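Local coordinates for protein endo-beta-mannanase (Opitutaceae bacterium TAV5, PDB 7BOB) that probably cleaves single mannose units from the ends of beta-1,4-linked mannan chains as a family 5 glycoside hydrolase, working in the hindgut of a wood-feeding termite, at residues His240-Pro245 / Gly283-Ser288; Ser262-Tyr267 / Pro304-Ala309. All coordinates share one frame; numbering follows the deposited sequence.

Contact 1 (His240-Pro245 / Gly283-Ser288); sequences HGYPVP and GTILTS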
loop_
_atom_site.group_PDB
_atom_site.type_symbol
_atom_site.label_atom_id
_atom_site.label_comp_id
_atom_site.label_asym_id
_atom_site.label_seq_id
_atom_site.Cartn_x
_atom_site.Cartn_y
_atom_site.Cartn_z
ATOM N N HIS A 240 -17.484 22.168 -0.500
ATOM C CA HIS A 240 -17.994 21.733 0.794
ATOM C C HIS A 240 -16.839 21.757 1.777
ATOM O O HIS A 240 -15.721 21.372 1.427
ATOM C CB HIS A 240 -18.527 20.292 0.765
ATOM C CG HIS A 240 -19.670 20.063 -0.172
ATOM N ND1 HIS A 240 -20.273 18.828 -0.306
ATOM C CD2 HIS A 240 -20.325 20.897 -1.010
ATOM C CE1 HIS A 240 -21.249 18.911 -1.194
ATOM N NE2 HIS A 240 -21.304 20.155 -1.636
ATOM N N GLY A 241 -17.101 22.135 3.014
ATOM C CA GLY A 241 -15.983 22.103 3.928
ATOM C C GLY A 241 -16.388 22.155 5.374
ATOM O O GLY A 241 -17.357 22.834 5.746
ATOM N N TYR A 242 -15.649 21.416 6.185
ATOM C CA TYR A 242 -15.894 21.263 7.606
ATOM C C TYR A 242 -14.569 21.333 8.346
ATOM O O TYR A 242 -13.511 21.089 7.756
ATOM C CB TYR A 242 -16.583 19.928 7.879
ATOM C CG TYR A 242 -17.855 19.756 7.110
ATOM C CD1 TYR A 242 -17.852 19.253 5.805
ATOM C CD2 TYR A 242 -19.073 20.098 7.692
ATOM C CE1 TYR A 242 -19.084 19.092 5.092
ATOM C CE2 TYR A 242 -20.270 19.938 7.003
ATOM C CZ TYR A 242 -20.276 19.434 5.710
ATOM O OH TYR A 242 -21.494 19.287 5.054
ATOM N N PRO A 243 -14.595 21.648 9.643
ATOM C CA PRO A 243 -13.343 21.807 10.414
ATOM C C PRO A 243 -12.728 20.533 10.991
ATOM O O PRO A 243 -11.663 20.623 11.609
ATOM C CB PRO A 243 -13.779 22.745 11.551
ATOM C CG PRO A 243 -15.261 22.442 11.754
ATOM C CD PRO A 243 -15.790 22.099 10.387
ATOM N N VAL A 244 -13.331 19.362 10.799
ATOM C CA VAL A 244 -12.850 18.100 11.381
ATOM C C VAL A 244 -11.387 17.908 10.997
ATOM O O VAL A 244 -11.049 17.901 9.803
ATOM C CB VAL A 244 -13.716 16.906 10.926
ATOM C CG1 VAL A 244 -13.316 15.621 11.644
ATOM C CG2 VAL A 244 -15.193 17.190 11.168
ATOM N N PRO A 245 -10.478 17.815 11.962
ATOM C CA PRO A 245 -9.050 17.781 11.598
ATOM C C PRO A 245 -8.677 16.667 10.624
ATOM O O PRO A 245 -7.943 16.931 9.665
ATOM C CB PRO A 245 -8.360 17.629 12.960
ATOM C CG PRO A 245 -9.263 18.339 13.892
ATOM C CD PRO A 245 -10.671 18.004 13.411
ATOM N N GLY A 283 -20.278 23.617 7.669
ATOM C CA GLY A 283 -20.834 23.309 8.974
ATOM C C GLY A 283 -19.750 23.310 10.018
ATOM O O GLY A 283 -18.561 23.308 9.694
ATOM N N THR A 284 -20.172 23.347 11.280
ATOM C CA THR A 284 -19.192 23.248 12.353
ATOM C C THR A 284 -19.042 21.839 12.892
ATOM O O THR A 284 -18.038 21.563 13.552
ATOM C CB THR A 284 -19.542 24.166 13.530
ATOM O OG1 THR A 284 -20.845 23.824 14.019
ATOM C CG2 THR A 284 -19.486 25.644 13.112
ATOM N N ILE A 285 -20.019 20.956 12.634
ATOM C CA ILE A 285 -20.022 19.569 13.102
ATOM C C ILE A 285 -20.276 19.532 14.604
ATOM O O ILE A 285 -21.251 18.935 15.070
ATOM C CB ILE A 285 -18.716 18.817 12.748
ATOM C CG1 ILE A 285 -18.510 18.787 11.231
ATOM C CG2 ILE A 285 -18.751 17.378 13.339
ATOM C CD1 ILE A 285 -19.635 18.024 10.483
ATOM N N LEU A 286 -19.385 20.123 15.385
ATOM C CA LEU A 286 -19.692 20.316 16.794
ATOM C C LEU A 286 -20.717 21.432 16.886
ATOM O O LEU A 286 -20.512 22.514 16.315
ATOM C CB LEU A 286 -18.429 20.656 17.582
ATOM C CG LEU A 286 -17.219 19.754 17.311
ATOM C CD1 LEU A 286 -15.978 20.315 18.003
ATOM C CD2 LEU A 286 -17.471 18.283 17.734
ATOM N N THR A 287 -21.855 21.157 17.538
ATOM C CA THR A 287 -22.865 22.204 17.688
ATOM C C THR A 287 -23.481 22.222 19.086
ATOM O O THR A 287 -24.549 22.818 19.270
ATOM C CB THR A 287 -24.005 22.061 16.657
ATOM O OG1 THR A 287 -24.749 20.878 16.939
ATOM C CG2 THR A 287 -23.494 22.009 15.209
ATOM N N SER A 288 -22.847 21.597 20.074
ATOM C CA SER A 288 -23.415 21.540 21.413
ATOM C C SER A 288 -23.281 22.894 22.116
ATOM O O SER A 288 -22.630 23.820 21.628
ATOM C CB SER A 288 -22.752 20.429 22.240
ATOM O OG SER A 288 -21.513 20.853 22.809
HETATM O O HOH W 1 -16.920 24.834 7.746
#

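Contact 2 (Ser262-Tyr267 / Pro304-Ala309); sequences SLLPFY and PACREA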
loop_
_atom_site.group_PDB
_atom_site.type_symbol
_atom_site.label_atom_id
_atom_site.label_comp_id
_atom_site.label_asym_id
_atom_site.label_seq_id
_atom_site.Cartn_x
_atom_site.Cartn_y
_atom_site.Cartn_z
ATOM N N SER A 262 -8.417 28.537 7.941
ATOM C CA SER A 262 -8.040 28.917 6.588
ATOM C C SER A 262 -8.393 27.861 5.535
ATOM O O SER A 262 -8.245 28.132 4.337
ATOM C CB SER A 262 -6.545 29.212 6.539
ATOM O OG SER A 262 -5.798 28.000 6.659
ATOM N N LEU A 263 -8.853 26.673 5.932
ATOM C CA LEU A 263 -9.016 25.587 4.963
ATOM C C LEU A 263 -10.116 25.896 3.949
ATOM O O LEU A 263 -9.887 25.885 2.732
ATOM C CB LEU A 263 -9.331 24.284 5.695
ATOM C CG LEU A 263 -8.196 23.724 6.542
ATOM C CD1 LEU A 263 -8.777 22.694 7.521
ATOM C CD2 LEU A 263 -7.149 23.100 5.626
ATOM N N LEU A 264 -11.324 26.158 4.433
ATOM C CA LEU A 264 -12.440 26.373 3.510
ATOM C C LEU A 264 -12.201 27.577 2.593
ATOM O O LEU A 264 -12.340 27.424 1.364
ATOM C CB LEU A 264 -13.732 26.457 4.327
ATOM C CG LEU A 264 -15.092 26.315 3.648
ATOM C CD1 LEU A 264 -15.093 25.131 2.721
ATOM C CD2 LEU A 264 -16.203 26.184 4.704
ATOM N N PRO A 265 -11.759 28.747 3.077
ATOM C CA PRO A 265 -11.435 29.832 2.127
ATOM C C PRO A 265 -10.374 29.446 1.119
ATOM O O PRO A 265 -10.444 29.870 -0.042
ATOM C CB PRO A 265 -10.947 30.975 3.034
ATOM C CG PRO A 265 -11.571 30.688 4.358
ATOM C CD PRO A 265 -11.598 29.188 4.475
ATOM N N PHE A 266 -9.385 28.653 1.533
ATOM C CA PHE A 266 -8.375 28.191 0.589
ATOM C C PHE A 266 -8.993 27.321 -0.499
ATOM O O PHE A 266 -8.691 27.492 -1.688
ATOM C CB PHE A 266 -7.275 27.435 1.325
ATOM C CG PHE A 266 -6.410 26.621 0.420
ATOM C CD1 PHE A 266 -5.340 27.210 -0.261
ATOM C CD2 PHE A 266 -6.669 25.265 0.224
ATOM C CE1 PHE A 266 -4.541 26.449 -1.116
ATOM C CE2 PHE A 266 -5.859 24.494 -0.624
ATOM C CZ PHE A 266 -4.796 25.092 -1.292
ATOM N N TYR A 267 -9.847 26.365 -0.109
ATOM C CA TYR A 267 -10.529 25.525 -1.103
ATOM C C TYR A 267 -11.377 26.367 -2.049
ATOM O O TYR A 267 -11.405 26.116 -3.264
ATOM C CB TYR A 267 -11.422 24.488 -0.418
ATOM C CG TYR A 267 -10.665 23.459 0.395
ATOM C CD1 TYR A 267 -9.525 22.857 -0.106
ATOM C CD2 TYR A 267 -11.111 23.080 1.655
ATOM C CE1 TYR A 267 -8.840 21.918 0.638
ATOM C CE2 TYR A 267 -10.434 22.128 2.398
ATOM C CZ TYR A 267 -9.310 21.561 1.886
ATOM O OH TYR A 267 -8.635 20.646 2.636
ATOM N N PRO A 304 -16.913 35.517 6.211
ATOM C CA PRO A 304 -16.370 36.652 5.435
ATOM C C PRO A 304 -15.169 36.253 4.579
ATOM O O PRO A 304 -15.054 36.708 3.431
ATOM C CB PRO A 304 -16.001 37.688 6.516
ATOM C CG PRO A 304 -16.777 37.285 7.740
ATOM C CD PRO A 304 -16.886 35.776 7.666
ATOM N N ALA A 305 -14.286 35.386 5.086
ATOM C CA ALA A 305 -13.172 34.928 4.260
ATOM C C ALA A 305 -13.664 34.159 3.034
ATOM O O ALA A 305 -13.167 34.362 1.918
ATOM C CB ALA A 305 -12.211 34.078 5.094
ATOM N N CYS A 306 -14.656 33.281 3.207
ATOM C CA CYS A 306 -15.226 32.628 2.032
ATOM C C CYS A 306 -15.816 33.635 1.066
ATOM O O CYS A 306 -15.691 33.473 -0.154
ATOM C CB CYS A 306 -16.265 31.593 2.439
ATOM S SG CYS A 306 -15.402 30.145 3.078
ATOM N N ARG A 307 -16.446 34.693 1.586
ATOM C CA ARG A 307 -16.950 35.755 0.716
ATOM C C ARG A 307 -15.806 36.403 -0.057
ATOM O O ARG A 307 -15.847 36.498 -1.289
ATOM C CB ARG A 307 -17.703 36.802 1.542
ATOM C CG ARG A 307 -18.491 37.828 0.710
ATOM C CD ARG A 307 -18.335 39.275 1.227
ATOM N NE ARG A 307 -18.933 39.487 2.542
ATOM C CZ ARG A 307 -18.254 39.878 3.622
ATOM N NH1 ARG A 307 -16.939 40.105 3.563
ATOM N NH2 ARG A 307 -18.894 40.036 4.776
ATOM N N GLU A 308 -14.765 36.838 0.659
ATOM C CA GLU A 308 -13.619 37.446 -0.007
ATOM C C GLU A 308 -12.950 36.474 -0.970
ATOM O O GLU A 308 -12.460 36.895 -2.020
ATOM C CB GLU A 308 -12.620 37.966 1.020
ATOM C CG GLU A 308 -13.229 39.058 1.933
ATOM C CD GLU A 308 -13.568 40.386 1.205
ATOM O OE1 GLU A 308 -12.857 41.385 1.452
ATOM O OE2 GLU A 308 -14.565 40.450 0.433
ATOM N N ALA A 309 -12.953 35.173 -0.647
ATOM C CA ALA A 309 -12.432 34.180 -1.582
ATOM C C ALA A 309 -13.340 33.979 -2.799
ATOM O O ALA A 309 -12.927 33.324 -3.763
ATOM C CB ALA A 309 -12.215 32.838 -0.865
#

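Contact 1 (His240-Pro245 / Gly283-Ser288)
This is a mostly buried contact at the C-terminal rim of a (beta/alpha)8 barrel, between the end of strand 237-241 with its following loop and the loop after strand 277-282. No direct hydrogen bond joins the two segments. One water donates to both G241 O (2.9 Å) and G283 O (3.0 Å), carrying the strand pairing on past the last direct backbone bonds. Beyond it, I285 is the apolar centre. Its CD1 meets Y242 CD2 at 3.5 Å, the two side chains crossing near a right angle, while its CG1 lies 3.7 Å from V244 CG2. A classic gamma turn presents this residue: I285 has phi 72° and psi -62°, and a weak bond runs from L286 N to T284 O. G283, without a side chain, lets the Y242 ring lie against its backbone: Y242 CD2 and CE2 are both 3.7 Å from G283 N. P243 sets its ring carbons CG and CD against the carbonyls of T284 and G283, CD 3.1 Å from G283 O. The Y242 hydroxyl is hydrogen-bonded to E281, which sits where family 5 enzymes carry their nucleophile, so the contact probably helps to shape the active site. Y495 of a second subunit covers V244 and I285, and helix 292-309 backs P243 and T284 through Y298, just beyond the end of strand 277-282.

Contact 2 (Ser262-Tyr267 / Pro304-Ala309)
Two consecutive outer helices of the (beta/alpha)8 barrel, those following the sixth and seventh strands, pack side by side here. Their short segments run nearly parallel, at a signed crossing angle of -17° and an axis separation of 8.5 Å, as expected of neighbouring helices in this fold. The close spacing rests on small side chains on helix 292-309, A305, C306 and A309, which let the compact ring of P265 come right up to the opposing helix. That ring is the most deeply packed group of the contact. CG points its tip at A305 CB, 3.5 Å away, while C306 SG lies alongside the ring, 4.1 Å from P265 CG. Proline is tolerated within helix 258-272 at the cost of one backbone bond: P265 has no N-H to give to the turn before, and the helix kinks there. C306 turns its sulfur anti to the carbonyl carbon (chi1 -75°), where SG reaches L264 CG at 3.9 Å and lies equally far from P265 N. The interface is thus apolar, with no hydrogen bond across it. The outer side of helix 292-309 is looser and polar. E308 is exposed, and its OE2 makes a long salt bridge with R307 NH1 (3.9 Å), while R307 NE forms a salt bridge with E361 of helix 352-364. Charged side chains suit this side, where E308 is exposed and R307 partly so, just as small alanine and cysteine suit the side facing helix 258-272. On the far side of helix 258-272, F266 points away from the interface and packs against helix 406-422. One turn beyond A305, the methyl of A309 closes the tight side, its CB resting 3.6 Å from P265 O.

Contacts 1 and 2 belong to the same beta/alpha units of the barrel: strand 237-241 leads to helix 258-272, and strand 277-282 to helix 292-309, so their segments alternate along the chain. Both are largely buried, but their chemistry differs with place. Contact 1, at the C-terminal rim, where family 5 enzymes carry their active site, mixes apolar packing with a bridging water and receives side chains of a second subunit. Contact 2 is an apolar helix-to-helix interface in the outer layer, untouched by any other chain, with R307 and E308 on the side turned away from helix 258-272. The two centres lie 15 Å apart, yet they meet where L264 CD1 packs 3.4 Å from G241 CA.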